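Local coordinates for putative uncharacterized protein PH0242 (Pyrococcus horikoshii, PDB 3VU1) that is the C-terminal globular domain of an archaeal AglB protein of the oligosaccharyltransferase family, rich in beta strands and carrying a bound calcium ion, at residues Ser75-Ser81 with Ala285-Asp289; Pro166-Phe172 with Phe190-Leu196; Met367-Gly373 with Ala442-Ala448; Val381-Ala387 with Lys430-Asn436. All blocks are in the same frame, centred on the assembly; numbering follows the deposited sequence.

Contact 1 (Ser75-Ser81 with Ala285-Asp289); sequences SEVDFES and AFGRD. With CA (calcium ion), chain C.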
# COMPACT_ATOMS: atom_id res chain seq x y z
N SER A 75 9.26 -1.51 3.94
CA SER A 75 7.89 -0.97 3.93
C SER A 75 6.95 -1.85 3.13
O SER A 75 5.74 -1.58 3.05
CB SER A 75 7.88 0.45 3.42
OG SER A 75 7.90 0.46 2.01
N GLU A 76 7.50 -2.92 2.55
CA GLU A 76 6.72 -3.79 1.67
C GLU A 76 5.94 -4.84 2.45
O GLU A 76 6.29 -5.99 2.58
CB GLU A 76 7.58 -4.43 0.58
CG GLU A 76 7.88 -3.49 -0.58
CD GLU A 76 8.42 -4.22 -1.81
OE1 GLU A 76 7.94 -5.35 -2.12
OE2 GLU A 76 9.31 -3.65 -2.50
N VAL A 77 4.82 -4.40 2.93
CA VAL A 77 3.94 -5.21 3.70
C VAL A 77 3.04 -6.07 2.79
O VAL A 77 2.67 -5.67 1.68
CB VAL A 77 3.19 -4.23 4.60
CG1 VAL A 77 1.72 -4.58 4.72
CG2 VAL A 77 3.95 -4.11 5.90
N ASP A 78 2.67 -7.27 3.26
CA ASP A 78 1.90 -8.16 2.41
C ASP A 78 0.39 -7.93 2.52
O ASP A 78 -0.38 -8.77 3.04
CB ASP A 78 2.33 -9.62 2.60
CG ASP A 78 1.50 -10.60 1.74
OD1 ASP A 78 1.06 -10.25 0.63
OD2 ASP A 78 1.29 -11.74 2.18
N PHE A 79 -0.05 -6.79 1.98
CA PHE A 79 -1.49 -6.46 1.97
C PHE A 79 -2.37 -7.49 1.25
O PHE A 79 -3.58 -7.57 1.53
CB PHE A 79 -1.75 -5.08 1.37
CG PHE A 79 -1.29 -3.95 2.23
CD1 PHE A 79 -0.52 -2.92 1.69
CD2 PHE A 79 -1.64 -3.89 3.58
CE1 PHE A 79 -0.11 -1.85 2.47
CE2 PHE A 79 -1.23 -2.83 4.37
CZ PHE A 79 -0.46 -1.81 3.82
N GLU A 80 -1.78 -8.25 0.32
CA GLU A 80 -2.55 -9.25 -0.40
C GLU A 80 -3.18 -10.28 0.56
O GLU A 80 -4.33 -10.65 0.39
CB GLU A 80 -1.74 -9.93 -1.51
CG GLU A 80 -2.46 -11.10 -2.19
CD GLU A 80 -3.78 -10.71 -2.87
OE1 GLU A 80 -4.42 -11.58 -3.53
OE2 GLU A 80 -4.18 -9.53 -2.74
N SER A 81 -2.42 -10.71 1.56
CA SER A 81 -2.93 -11.68 2.51
C SER A 81 -4.18 -11.17 3.22
O SER A 81 -4.99 -11.96 3.66
CB SER A 81 -1.87 -12.08 3.52
OG SER A 81 -1.66 -11.01 4.40
N ALA A 285 6.52 -6.08 -7.73
CA ALA A 285 5.76 -6.99 -6.86
C ALA A 285 5.83 -6.51 -5.42
O ALA A 285 6.92 -6.40 -4.82
CB ALA A 285 6.26 -8.42 -6.98
N PHE A 286 4.66 -6.21 -4.86
CA PHE A 286 4.59 -5.55 -3.57
C PHE A 286 4.22 -6.44 -2.36
O PHE A 286 3.05 -6.77 -2.12
CB PHE A 286 3.65 -4.33 -3.62
CG PHE A 286 3.80 -3.43 -2.43
CD1 PHE A 286 4.74 -2.39 -2.45
CD2 PHE A 286 3.05 -3.66 -1.27
CE1 PHE A 286 4.89 -1.58 -1.34
CE2 PHE A 286 3.22 -2.86 -0.16
CZ PHE A 286 4.14 -1.81 -0.20
N GLY A 287 5.22 -6.80 -1.56
CA GLY A 287 4.94 -7.56 -0.35
C GLY A 287 4.88 -9.07 -0.48
O GLY A 287 5.10 -9.76 0.50
N ARG A 288 4.53 -9.59 -1.66
CA ARG A 288 4.62 -11.04 -1.88
C ARG A 288 5.25 -11.43 -3.22
O ARG A 288 5.16 -10.70 -4.21
CB ARG A 288 3.26 -11.73 -1.67
CG ARG A 288 2.21 -11.43 -2.71
CD ARG A 288 1.00 -12.35 -2.62
NE ARG A 288 0.55 -12.46 -1.23
CZ ARG A 288 -0.21 -13.44 -0.73
NH1 ARG A 288 -0.64 -14.44 -1.51
NH2 ARG A 288 -0.52 -13.43 0.55
N ASP A 289 5.89 -12.60 -3.24
CA ASP A 289 6.51 -13.11 -4.46
C ASP A 289 5.51 -13.45 -5.57
O ASP A 289 4.34 -13.78 -5.29
CB ASP A 289 7.35 -14.35 -4.14
CG ASP A 289 8.51 -14.04 -3.21
OD1 ASP A 289 9.08 -12.92 -3.24
OD2 ASP A 289 8.85 -14.94 -2.44
CA CA C . 8.74 -4.99 -4.54
O HOH W 1 6.38 -8.83 3.01
O HOH W 2 0.81 -8.05 -0.93

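Contact 2 (Pro166-Phe172 with Phe190-Leu196); sequences PILSVAF and FPYVVYL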
# COMPACT_ATOMS: atom_id res chain seq x y z
N PRO A 166 17.46 23.52 6.32
CA PRO A 166 17.15 22.09 6.25
C PRO A 166 18.31 21.27 5.70
O PRO A 166 19.07 21.77 4.89
CB PRO A 166 15.93 22.01 5.31
CG PRO A 166 15.86 23.33 4.63
CD PRO A 166 16.54 24.34 5.51
N ILE A 167 18.44 20.02 6.16
CA ILE A 167 19.43 19.07 5.62
C ILE A 167 19.41 19.09 4.09
O ILE A 167 20.45 19.14 3.44
CB ILE A 167 19.13 17.63 6.10
CG1 ILE A 167 19.33 17.50 7.61
CG2 ILE A 167 19.99 16.61 5.35
CD1 ILE A 167 18.65 16.29 8.21
N LEU A 168 18.21 19.02 3.52
CA LEU A 168 18.04 18.96 2.09
C LEU A 168 16.67 19.55 1.84
O LEU A 168 15.84 19.55 2.73
CB LEU A 168 18.08 17.50 1.62
CG LEU A 168 17.56 17.20 0.21
CD1 LEU A 168 18.51 17.80 -0.83
CD2 LEU A 168 17.33 15.72 -0.05
N SER A 169 16.45 20.08 0.65
CA SER A 169 15.14 20.53 0.25
C SER A 169 14.95 20.12 -1.18
O SER A 169 15.93 20.02 -1.93
CB SER A 169 15.02 22.04 0.37
OG SER A 169 15.55 22.48 1.61
N VAL A 170 13.72 19.83 -1.57
CA VAL A 170 13.47 19.42 -2.93
C VAL A 170 12.21 20.06 -3.46
O VAL A 170 11.12 19.86 -2.92
CB VAL A 170 13.41 17.88 -3.12
CG1 VAL A 170 13.46 17.54 -4.60
CG2 VAL A 170 14.55 17.16 -2.40
N ALA A 171 12.38 20.83 -4.53
CA ALA A 171 11.26 21.50 -5.17
C ALA A 171 10.60 20.63 -6.26
O ALA A 171 11.28 20.03 -7.09
CB ALA A 171 11.73 22.82 -5.74
N PHE A 172 9.27 20.59 -6.25
CA PHE A 172 8.50 19.95 -7.31
C PHE A 172 7.43 20.87 -7.92
O PHE A 172 6.88 21.72 -7.21
CB PHE A 172 7.83 18.69 -6.79
CG PHE A 172 8.80 17.63 -6.39
CD1 PHE A 172 9.30 16.74 -7.33
CD2 PHE A 172 9.21 17.52 -5.06
CE1 PHE A 172 10.20 15.76 -6.95
CE2 PHE A 172 10.11 16.55 -4.68
CZ PHE A 172 10.61 15.66 -5.62
N PHE A 190 19.00 20.94 13.21
CA PHE A 190 17.72 21.03 12.51
C PHE A 190 17.64 19.87 11.51
O PHE A 190 17.87 20.06 10.30
CB PHE A 190 17.62 22.37 11.78
CG PHE A 190 16.26 22.68 11.23
CD1 PHE A 190 15.16 22.88 12.07
CD2 PHE A 190 16.08 22.82 9.84
CE1 PHE A 190 13.90 23.19 11.55
CE2 PHE A 190 14.82 23.10 9.31
CZ PHE A 190 13.74 23.31 10.17
N PRO A 191 17.31 18.66 12.03
CA PRO A 191 17.38 17.44 11.20
C PRO A 191 16.10 17.23 10.39
O PRO A 191 15.46 16.17 10.47
CB PRO A 191 17.62 16.34 12.24
CG PRO A 191 16.97 16.86 13.49
CD PRO A 191 16.83 18.35 13.39
N TYR A 192 15.76 18.24 9.59
CA TYR A 192 14.56 18.24 8.80
C TYR A 192 14.86 18.37 7.34
O TYR A 192 15.87 18.95 6.94
CB TYR A 192 13.64 19.36 9.25
CG TYR A 192 13.04 19.09 10.60
CD1 TYR A 192 13.72 19.42 11.77
CD2 TYR A 192 11.79 18.46 10.72
CE1 TYR A 192 13.18 19.14 13.02
CE2 TYR A 192 11.25 18.18 11.97
CZ TYR A 192 11.95 18.52 13.11
OH TYR A 192 11.43 18.25 14.35
N VAL A 193 13.97 17.82 6.54
CA VAL A 193 14.02 17.88 5.09
C VAL A 193 12.83 18.75 4.66
O VAL A 193 11.79 18.71 5.33
CB VAL A 193 13.92 16.45 4.48
CG1 VAL A 193 13.62 16.48 2.99
CG2 VAL A 193 15.20 15.66 4.75
N VAL A 194 12.97 19.55 3.59
CA VAL A 194 11.83 20.33 3.11
C VAL A 194 11.46 19.91 1.72
O VAL A 194 12.32 19.65 0.92
CB VAL A 194 12.09 21.83 3.13
CG1 VAL A 194 10.96 22.57 2.41
CG2 VAL A 194 12.16 22.32 4.55
N TYR A 195 10.16 19.78 1.47
CA TYR A 195 9.67 19.56 0.11
C TYR A 195 8.77 20.71 -0.29
O TYR A 195 7.77 20.99 0.40
CB TYR A 195 8.90 18.26 -0.00
CG TYR A 195 9.72 17.02 0.24
CD1 TYR A 195 10.76 16.65 -0.62
CD2 TYR A 195 9.44 16.19 1.34
CE1 TYR A 195 11.49 15.50 -0.39
CE2 TYR A 195 10.17 15.04 1.57
CZ TYR A 195 11.18 14.69 0.71
OH TYR A 195 11.89 13.54 0.97
N LEU A 196 9.13 21.38 -1.39
CA LEU A 196 8.35 22.51 -1.89
C LEU A 196 7.55 22.09 -3.10
O LEU A 196 8.12 21.64 -4.09
CB LEU A 196 9.26 23.70 -2.23
CG LEU A 196 10.00 24.31 -1.03
CD1 LEU A 196 10.75 25.56 -1.42
CD2 LEU A 196 9.08 24.60 0.16

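Contact 3 (Met367-Gly373 with Ala442-Ala448); sequences MREGESG and AEMPKNA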
# COMPACT_ATOMS: atom_id res chain seq x y z
N MET A 367 -10.15 -21.21 15.56
CA MET A 367 -9.99 -22.38 16.44
C MET A 367 -8.66 -22.34 17.18
O MET A 367 -7.65 -21.85 16.64
CB MET A 367 -10.02 -23.68 15.65
CG MET A 367 -11.22 -23.92 14.76
SD MET A 367 -10.97 -25.46 13.85
CE MET A 367 -11.57 -26.65 15.05
N ARG A 368 -8.65 -22.86 18.42
CA ARG A 368 -7.40 -22.98 19.17
C ARG A 368 -6.71 -24.28 18.79
O ARG A 368 -7.36 -25.20 18.27
CB ARG A 368 -7.61 -22.88 20.68
CG ARG A 368 -8.17 -21.55 21.13
CD ARG A 368 -8.18 -21.43 22.65
NE ARG A 368 -9.43 -20.84 23.12
CZ ARG A 368 -9.55 -20.06 24.20
NH1 ARG A 368 -8.50 -19.76 24.95
NH2 ARG A 368 -10.75 -19.59 24.52
N GLU A 369 -5.39 -24.35 18.99
CA GLU A 369 -4.63 -25.54 18.57
C GLU A 369 -5.16 -26.76 19.35
O GLU A 369 -5.49 -26.63 20.54
CB GLU A 369 -3.11 -25.34 18.72
CG GLU A 369 -2.61 -25.08 20.13
CD GLU A 369 -1.23 -24.42 20.18
OE1 GLU A 369 -0.58 -24.25 19.13
OE2 GLU A 369 -0.78 -24.06 21.28
N GLY A 370 -5.31 -27.90 18.67
CA GLY A 370 -5.93 -29.07 19.29
C GLY A 370 -7.42 -29.28 19.05
O GLY A 370 -7.86 -30.41 18.96
N GLU A 371 -8.19 -28.19 18.93
CA GLU A 371 -9.66 -28.26 18.79
C GLU A 371 -10.13 -28.98 17.53
O GLU A 371 -9.34 -29.18 16.62
CB GLU A 371 -10.28 -26.88 18.85
CG GLU A 371 -10.22 -26.27 20.24
CD GLU A 371 -10.64 -24.80 20.29
OE1 GLU A 371 -11.23 -24.28 19.31
OE2 GLU A 371 -10.36 -24.17 21.34
N SER A 372 -11.39 -29.40 17.50
CA SER A 372 -11.94 -30.14 16.36
C SER A 372 -13.39 -29.76 16.14
O SER A 372 -14.02 -29.25 17.08
CB SER A 372 -11.84 -31.64 16.59
OG SER A 372 -10.49 -32.04 16.70
N GLY A 373 -13.92 -29.98 14.93
CA GLY A 373 -15.37 -29.82 14.69
C GLY A 373 -15.96 -29.33 13.37
O GLY A 373 -15.26 -29.04 12.42
N ALA A 442 -12.93 -29.74 10.80
CA ALA A 442 -11.69 -29.00 10.99
C ALA A 442 -10.84 -29.49 12.15
O ALA A 442 -11.33 -29.60 13.28
CB ALA A 442 -12.00 -27.51 11.13
N GLU A 443 -9.56 -29.75 11.88
CA GLU A 443 -8.62 -30.22 12.89
C GLU A 443 -7.45 -29.23 13.07
O GLU A 443 -6.62 -29.04 12.18
CB GLU A 443 -8.08 -31.57 12.41
CG GLU A 443 -8.02 -32.72 13.42
CD GLU A 443 -7.86 -34.06 12.69
OE1 GLU A 443 -8.79 -34.90 12.75
OE2 GLU A 443 -6.81 -34.27 12.03
N MET A 444 -7.37 -28.60 14.23
CA MET A 444 -6.18 -27.82 14.56
C MET A 444 -5.12 -28.74 15.15
O MET A 444 -5.35 -29.37 16.19
CB MET A 444 -6.50 -26.71 15.57
CG MET A 444 -7.09 -25.43 14.98
SD MET A 444 -5.90 -24.41 14.08
CE MET A 444 -4.87 -23.72 15.36
N PRO A 445 -3.95 -28.83 14.50
CA PRO A 445 -2.86 -29.55 15.15
C PRO A 445 -2.53 -28.85 16.45
O PRO A 445 -2.47 -27.63 16.48
CB PRO A 445 -1.69 -29.37 14.18
CG PRO A 445 -2.32 -29.02 12.87
CD PRO A 445 -3.56 -28.25 13.21
N LYS A 446 -2.34 -29.59 17.53
CA LYS A 446 -1.82 -28.98 18.76
C LYS A 446 -0.38 -28.50 18.47
O LYS A 446 0.32 -29.09 17.63
CB LYS A 446 -1.94 -29.93 19.97
CG LYS A 446 -1.13 -31.25 19.99
CD LYS A 446 -0.96 -32.00 18.66
CE LYS A 446 -2.21 -32.71 18.11
NZ LYS A 446 -2.43 -34.09 18.62
N ASN A 447 0.05 -27.41 19.10
CA ASN A 447 1.40 -26.86 18.83
C ASN A 447 1.60 -26.04 17.53
O ASN A 447 2.70 -25.53 17.30
CB ASN A 447 2.47 -27.95 18.86
CG ASN A 447 2.39 -28.83 20.08
OD1 ASN A 447 2.57 -28.36 21.21
ND2 ASN A 447 2.10 -30.12 19.87
N ALA A 448 0.57 -25.94 16.68
CA ALA A 448 0.70 -25.11 15.47
C ALA A 448 1.14 -23.66 15.80
O ALA A 448 2.11 -23.15 15.23
CB ALA A 448 -0.58 -25.13 14.66

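Contact 4 (Val381-Ala387 with Lys430-Asn436); sequences VDKEYTA and KLRPGEN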
# COMPACT_ATOMS: atom_id res chain seq x y z
N VAL A 381 -17.99 -13.91 -3.03
CA VAL A 381 -17.00 -13.68 -4.06
C VAL A 381 -17.64 -13.03 -5.26
O VAL A 381 -18.84 -13.17 -5.47
CB VAL A 381 -16.33 -14.99 -4.53
CG1 VAL A 381 -15.30 -15.47 -3.52
CG2 VAL A 381 -17.39 -16.05 -4.79
N ASP A 382 -16.84 -12.32 -6.04
CA ASP A 382 -17.33 -11.59 -7.22
C ASP A 382 -17.53 -12.46 -8.44
O ASP A 382 -18.37 -12.16 -9.25
CB ASP A 382 -16.39 -10.43 -7.57
CG ASP A 382 -16.51 -9.28 -6.58
OD1 ASP A 382 -17.67 -8.91 -6.27
OD2 ASP A 382 -15.47 -8.76 -6.10
N LYS A 383 -16.76 -13.54 -8.56
CA LYS A 383 -16.91 -14.47 -9.69
C LYS A 383 -16.78 -15.94 -9.26
O LYS A 383 -16.45 -16.23 -8.10
CB LYS A 383 -15.94 -14.11 -10.84
CG LYS A 383 -14.47 -13.94 -10.46
CD LYS A 383 -13.69 -13.04 -11.42
CE LYS A 383 -13.33 -13.72 -12.74
NZ LYS A 383 -12.41 -14.90 -12.65
N GLU A 384 -17.03 -16.87 -10.16
CA GLU A 384 -16.91 -18.28 -9.80
C GLU A 384 -15.44 -18.70 -9.73
O GLU A 384 -14.61 -18.22 -10.48
CB GLU A 384 -17.68 -19.17 -10.76
CG GLU A 384 -16.95 -19.47 -12.06
CD GLU A 384 -17.56 -20.64 -12.81
OE1 GLU A 384 -18.77 -20.89 -12.61
OE2 GLU A 384 -16.84 -21.30 -13.59
N TYR A 385 -15.12 -19.59 -8.80
CA TYR A 385 -13.76 -20.07 -8.68
C TYR A 385 -13.85 -21.50 -8.26
O TYR A 385 -14.91 -21.98 -7.85
CB TYR A 385 -12.98 -19.35 -7.57
CG TYR A 385 -12.68 -17.89 -7.78
CD1 TYR A 385 -13.48 -16.91 -7.16
CD2 TYR A 385 -11.58 -17.46 -8.55
CE1 TYR A 385 -13.21 -15.56 -7.32
CE2 TYR A 385 -11.31 -16.11 -8.71
CZ TYR A 385 -12.13 -15.16 -8.09
OH TYR A 385 -11.88 -13.82 -8.22
N THR A 386 -12.70 -22.17 -8.34
CA THR A 386 -12.50 -23.41 -7.64
C THR A 386 -11.42 -23.16 -6.60
O THR A 386 -10.27 -22.87 -6.91
CB THR A 386 -12.18 -24.54 -8.63
OG1 THR A 386 -13.36 -24.75 -9.41
CG2 THR A 386 -11.76 -25.85 -7.92
N ALA A 387 -11.81 -23.26 -5.34
CA ALA A 387 -10.94 -22.91 -4.23
C ALA A 387 -10.51 -24.11 -3.41
O ALA A 387 -11.16 -25.13 -3.40
CB ALA A 387 -11.63 -21.89 -3.33
N LYS A 430 -16.31 -25.52 -5.17
CA LYS A 430 -16.82 -24.70 -6.26
C LYS A 430 -17.54 -23.49 -5.69
O LYS A 430 -18.65 -23.62 -5.23
CB LYS A 430 -17.76 -25.50 -7.17
CG LYS A 430 -17.09 -26.22 -8.33
CD LYS A 430 -18.13 -26.93 -9.21
CE LYS A 430 -17.85 -26.80 -10.70
NZ LYS A 430 -16.71 -27.65 -11.14
N LEU A 431 -16.90 -22.33 -5.73
CA LEU A 431 -17.57 -21.08 -5.31
C LEU A 431 -18.39 -20.41 -6.42
O LEU A 431 -18.03 -20.46 -7.59
CB LEU A 431 -16.56 -20.09 -4.76
CG LEU A 431 -15.75 -20.59 -3.59
CD1 LEU A 431 -14.72 -19.53 -3.23
CD2 LEU A 431 -16.67 -20.87 -2.41
N ARG A 432 -19.49 -19.78 -6.01
CA ARG A 432 -20.45 -19.14 -6.93
C ARG A 432 -20.52 -17.65 -6.63
O ARG A 432 -20.55 -17.26 -5.46
CB ARG A 432 -21.88 -19.72 -6.78
CG ARG A 432 -22.01 -21.24 -6.70
CD ARG A 432 -22.39 -21.88 -8.03
NE ARG A 432 -21.46 -21.51 -9.10
CZ ARG A 432 -21.82 -20.95 -10.26
NH1 ARG A 432 -23.09 -20.71 -10.55
NH2 ARG A 432 -20.88 -20.64 -11.14
N PRO A 433 -20.57 -16.82 -7.68
CA PRO A 433 -20.73 -15.39 -7.45
C PRO A 433 -21.86 -15.13 -6.46
O PRO A 433 -22.95 -15.67 -6.65
CB PRO A 433 -21.11 -14.87 -8.83
CG PRO A 433 -20.45 -15.81 -9.78
CD PRO A 433 -20.51 -17.15 -9.12
N GLY A 434 -21.60 -14.33 -5.43
CA GLY A 434 -22.56 -14.07 -4.36
C GLY A 434 -22.22 -14.86 -3.11
O GLY A 434 -21.06 -15.28 -2.93
N GLU A 435 -23.20 -15.10 -2.25
CA GLU A 435 -22.95 -15.83 -1.02
C GLU A 435 -22.79 -17.32 -1.26
O GLU A 435 -23.39 -17.88 -2.18
CB GLU A 435 -24.03 -15.54 0.00
CG GLU A 435 -24.13 -14.06 0.30
CD GLU A 435 -24.74 -13.74 1.65
OE1 GLU A 435 -24.97 -14.69 2.45
OE2 GLU A 435 -24.98 -12.54 1.92
N ASN A 436 -21.92 -17.95 -0.47
CA ASN A 436 -21.61 -19.37 -0.55
C ASN A 436 -21.60 -19.95 0.84
O ASN A 436 -20.83 -19.48 1.67
CB ASN A 436 -20.22 -19.58 -1.13
CG ASN A 436 -20.16 -19.31 -2.60
OD1 ASN A 436 -20.28 -20.23 -3.40
ND2 ASN A 436 -19.97 -18.04 -2.97

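Contact 1 (Ser75-Ser81 with Ala285-Asp289)
The Phe286 ring lies under the aliphatic part of Glu76, whose CG sits over its face in a CH-pi contact 4.1 Å from the ring centroid. Beyond that methylene the Glu76 carboxylate holds the calcium ion with both oxygens, OE1 at 2.6 Å and OE2 at 2.5 Å, while the carbonyl O of Ala285 binds the same ion at 2.3 Å; His319 and Glu322 complete the protein ligands. Glu76 OE1 also accepts a hydrogen bond from Gly287 N (3.1 Å), so one carboxylate ties the metal to the turn after Ala285. At Gly287 the backbones come closest, with its CA 4.1 Å from that of Asp78, and a CB there would clash with Val77 O. Farther along, Arg288 meets Asp78 in a two-pronged salt bridge, Arg288 NE to Asp78 OD1 at 2.9 Å and Arg288 NH2 to Asp78 OD2 at 3.0 Å. Glu80 CB lies over one face of the guanidinium. Two waters fill the seam: one bridges Glu76 O and Gly287 O, the other Asp78 OD1, Glu80 N and Phe286 O. The contact thus joins the loop after helix 60-69 to the end of strand 275-285 in the Peripheral 1 region. Helix 228-235 touches Phe286 and Glu76, helix 60-69 packs on Val77 and Phe79, and strand 336-356 meets Glu80 and Arg288 through Pro346.

Contact 2 (Pro166-Phe172 with Phe190-Leu196)
Strands 168-171 and 192-196 run parallel, their axes 4.6 Å apart at closest approach and only 11° from perfect alignment, as neighbours in the mixed beta sheet of the Insert domain. The bonding follows the parallel pattern, in which one residue reaches two that flank its partner: Val170, paired with Tyr195, gives its N to Val194 O (2.9 Å) and receives Leu196 N at its O (2.9 Å). Val194 N to Leu168 O (3.0 Å), Phe172 N to Leu196 O (2.7 Å) and, at the Pro166 end, Ile167 N to Tyr192 O (2.9 Å) extend the ladder both ways. CA-H...O contacts lie between these bonds, among them Ser169 CA to Val194 O at 3.0 Å. Ser169, Ala171, Val194 and Leu196 share one face of the sheet, where Ile155 of strand 153-159 touches Ser169, Leu196 and also Pro166. Pro166 CG rests 3.8 Å from Val194 CG2, and its CA meets the edge of the Phe190 ring, with Pro166 CA 3.8 Å from Phe190 CD2. Strand 200-205 pairs with 192-196 on its other side. Val170 and Tyr195 occupy the opposite face, the Tyr195 hydroxyl being hydrogen-bonded with Ala209 O and Thr222 OG1. There the ring edge of Tyr195 abuts the valine, CD1 lying 3.8 Å from Val170 CB and 4.1 Å from Phe172 CE2.

Contact 3 (Met367-Gly373 with Ala442-Ala448)
Met444 gives up the most surface to this contact, 108 Å², followed by Glu369 with 83 Å² and Ala442 with 79 Å². The Met444 side chain points into the bend formed by Met367-Gly370: its CG touches Met367 CB at 3.5 Å, its CB lies 3.2 Å from Arg368 O, and its CE reaches Glu369 CA at 3.7 Å. Its backbone is held as well, Met444 N donating to Glu371 O (3.2 Å) and Met444 O accepting from Gly370 N (2.9 Å). The second of these grips the type II turn Arg368-Glu371, in which Gly370 takes the positive phi. Ala442 lies one residue into the antiparallel ladder, past the non-hydrogen-bonded pair Ser372-Glu443. It forms the hydrogen-bonded pair with Gly373 through Ala442 N to Gly373 O (2.9 Å) and Gly373 N to Ala442 O (3.1 Å), and its CB packs 3.6 Å from Met367 SD, with Leu425 of strand 412-431 also touching it. Glu369 covers a second type II turn, Pro445-Ala448, with its CB 3.3 Å from Pro445 O; its carboxylate extends to the start of helix 448-460, where it is hydrogen-bonded with Ile449 N and Ser450 OG. The contact thus combines main-chain bonding between strands 372-381 and 434-443 with a small sulfur-rich apolar patch, and its acidic side chain couples one turn to the helix that follows the other.

Contact 4 (Val381-Ala387 with Lys430-Asn436)
Glu384 OE1 and Arg432 NH2 form a short salt bridge of 2.6 Å, set on the exposed edge of the contact and approached in the plane of the guanidinium. Behind it, four main-chain hydrogen bonds make two antiparallel pairs. Tyr385 and Leu431 exchange N to O (3.3 Å) and O to N (2.9 Å), each distance being from the Tyr385 atom to the Leu431 atom; at Val381 and Gly434, Gly434 N donates to Val381 O at 3.0 Å, and the return bond from Val381 N to Gly434 O is weak at 3.4 Å. The register slips by one between these pairs, so Asp382-Glu384 and Arg432-Pro433 are loops facing one another. Asn436 braces its own loop from within: Arg432 N donates to its OD1 (2.8 Å) and its ND2 donates to Arg432 O (2.7 Å). Pro433 fills the gap, its CG 3.6 Å from Glu384 N. Inside, Leu431 CD1 lies between Val381 CG1 (4.1 Å) and Ala387 CB (3.9 Å), and Phe475 and Val477 of strand 464-487 touch Ala387. The contact lies in the Peripheral 2 region where two strand-to-strand passages face each other, 372-381 into 385-401 and 412-431 into 434-443. Charge pairing at the surface, backbone bonding and an aliphatic interior thus join these strands across their facing loops.

Overall arrangement
Contact 1 holds the calcium site and lies nearest the middle of the molecule, about 8 Å from the centre of the chain. Along the chain, contact 2 is nested in the loop that contact 1 closes, yet it sits apart in the Insert region, with centres about 30 Å away. Contacts 3 and 4 follow in the Peripheral 2 region, on the other side of the chain's centre from contact 2, at about 54 and 50 Å between centres. These two share strand 434-443: contact 3 takes one end and contact 4 the other, about 27 Å apart by centres. Contact 4 comes closest to contact 1, their nearest atoms about 9 Å apart without touching.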